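Local coordinates for protein CbbY (PDB 4UAS) that selectively dephosphorylates xylulose-1,5-bisphosphate, a potent Rubisco inhibitor, as a magnesium-dependent phosphatase of the HAD superfamily, at residues E26-A29 against D34-W37. Numbering follows the deposited sequence.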
loop_
_atom_site.group_PDB
_atom_site.type_symbol
_atom_site.label_atom_id
_atom_site.label_comp_id
_atom_site.label_asym_id
_atom_site.label_seq_id
_atom_site.Cartn_x
_atom_site.Cartn_y
_atom_site.Cartn_z
ATOM N N GLU A 26 -0.442 -19.927 -1.569
ATOM C CA GLU A 26 -0.938 -20.893 -0.597
ATOM C C GLU A 26 -2.444 -21.056 -0.658
ATOM O O GLU A 26 -2.965 -22.130 -0.426
ATOM C CB GLU A 26 -0.393 -20.529 0.783
ATOM C CG GLU A 26 1.092 -20.739 0.943
ATOM C CD GLU A 26 1.634 -20.510 2.331
ATOM O OE1 GLU A 26 0.867 -20.112 3.233
ATOM O OE2 GLU A 26 2.864 -20.722 2.498
ATOM N N THR A 27 -3.139 -19.955 -0.917
ATOM C CA THR A 27 -4.598 -19.990 -1.055
ATOM C C THR A 27 -4.986 -20.833 -2.279
ATOM O O THR A 27 -5.866 -21.676 -2.239
ATOM C CB THR A 27 -5.160 -18.587 -1.110
ATOM O OG1 THR A 27 -4.903 -17.908 0.098
ATOM C CG2 THR A 27 -6.685 -18.654 -1.325
ATOM N N PHE A 28 -4.295 -20.604 -3.355
ATOM C CA PHE A 28 -4.566 -21.344 -4.586
ATOM C C PHE A 28 -4.357 -22.852 -4.331
ATOM O O PHE A 28 -5.174 -23.670 -4.729
ATOM C CB PHE A 28 -3.651 -20.883 -5.710
ATOM C CG PHE A 28 -3.819 -19.405 -6.120
ATOM C CD1 PHE A 28 -4.940 -18.679 -5.812
ATOM C CD2 PHE A 28 -2.794 -18.799 -6.812
ATOM C CE1 PHE A 28 -5.028 -17.347 -6.182
ATOM C CE2 PHE A 28 -2.858 -17.481 -7.164
ATOM C CZ PHE A 28 -3.990 -16.734 -6.855
ATOM N N ALA A 29 -3.255 -23.217 -3.656
ATOM C CA ALA A 29 -3.020 -24.626 -3.402
ATOM C C ALA A 29 -4.130 -25.191 -2.530
ATOM O O ALA A 29 -4.597 -26.319 -2.787
ATOM C CB ALA A 29 -1.657 -24.832 -2.742
ATOM N N ASP A 34 -4.539 -25.220 -9.920
ATOM C CA ASP A 34 -3.183 -25.303 -10.394
ATOM C C ASP A 34 -2.473 -23.965 -10.523
ATOM O O ASP A 34 -1.264 -23.917 -10.852
ATOM C CB ASP A 34 -3.099 -26.108 -11.700
ATOM C CG ASP A 34 -3.727 -25.464 -12.877
ATOM O OD1 ASP A 34 -4.577 -24.593 -12.714
ATOM O OD2 ASP A 34 -3.368 -25.830 -14.027
ATOM N N TRP A 35 -3.120 -22.887 -10.177
ATOM C CA TRP A 35 -2.555 -21.549 -10.358
ATOM C C TRP A 35 -1.369 -21.348 -9.435
ATOM O O TRP A 35 -1.363 -21.760 -8.279
ATOM C CB TRP A 35 -3.604 -20.453 -10.022
ATOM C CG TRP A 35 -4.951 -20.662 -10.600
ATOM C CD1 TRP A 35 -5.311 -21.351 -11.731
ATOM C CD2 TRP A 35 -6.133 -20.077 -10.105
ATOM N NE1 TRP A 35 -6.664 -21.290 -11.899
ATOM C CE2 TRP A 35 -7.195 -20.491 -10.920
ATOM C CE3 TRP A 35 -6.401 -19.235 -9.008
ATOM C CZ2 TRP A 35 -8.512 -20.094 -10.687
ATOM C CZ3 TRP A 35 -7.739 -18.869 -8.742
ATOM C CH2 TRP A 35 -8.774 -19.263 -9.603
ATOM N N PHE A 36 -0.335 -20.660 -9.959
ATOM C CA PHE A 36 0.852 -20.375 -9.157
ATOM C C PHE A 36 1.519 -19.144 -9.783
ATOM O O PHE A 36 1.768 -19.134 -10.991
ATOM C CB PHE A 36 1.836 -21.568 -9.150
ATOM C CG PHE A 36 3.033 -21.277 -8.367
ATOM C CD1 PHE A 36 2.988 -21.410 -6.940
ATOM C CD2 PHE A 36 4.155 -20.795 -8.889
ATOM C CE1 PHE A 36 4.067 -21.128 -6.138
ATOM C CE2 PHE A 36 5.238 -20.478 -8.114
ATOM C CZ PHE A 36 5.228 -20.631 -6.729
ATOM N N TRP A 37 1.726 -18.123 -8.974
ATOM C CA TRP A 37 2.336 -16.898 -9.413
ATOM C C TRP A 37 3.797 -16.778 -8.974
ATOM O O TRP A 37 4.103 -16.635 -7.795
ATOM C CB TRP A 37 1.552 -15.703 -8.850
ATOM C CG TRP A 37 0.135 -15.599 -9.364
ATOM C CD1 TRP A 37 -0.412 -16.237 -10.369
ATOM C CD2 TRP A 37 -0.872 -14.703 -8.836
ATOM N NE1 TRP A 37 -1.727 -15.877 -10.544
ATOM C CE2 TRP A 37 -2.029 -14.910 -9.617
ATOM C CE3 TRP A 37 -0.928 -13.756 -7.807
ATOM C CZ2 TRP A 37 -3.202 -14.189 -9.402
ATOM C CZ3 TRP A 37 -2.105 -13.076 -7.608
ATOM C CH2 TRP A 37 -3.225 -13.273 -8.386
#
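F28, on helix 17-31, puts its ring between the indoles of W35 and W37 in the loop before helix 39-45. Both aromatic pairs are edge-to-face, but F28 plays a different part in each. To W35 it offers a face. The six-membered edge of that indole comes in near the rim of the phenyl ring, CE3 lying 3.6 Å from F28 CD1, with the planes at 77°. To W37 it offers its edge. F28 CE2 stands over the centre of the indole, 3.6 Å from W37 CE2, with the planes at 76°. F28 CG is anti to the carbonyl carbon (chi1 -62°), which directs the ring into the loop.

F28 CB also makes van der Waals contact with the carbonyl oxygen W35 O, at 3.6 Å. With an alanine at F28, the two indoles would probably be left with a gap between them and no shared ring partner.

No hydrogen bond crosses the contact. W35 NE1 donates a hydrogen bond to D65 O. Both tryptophans meet F58 of helix 51-61 edge-to-face, and W37 touches substrate-binding R54. In the helical cap of this HAD phosphatase, dispersion and edge-to-face attraction among F28, W35 and W37 hold helix 17-31 to its following loop.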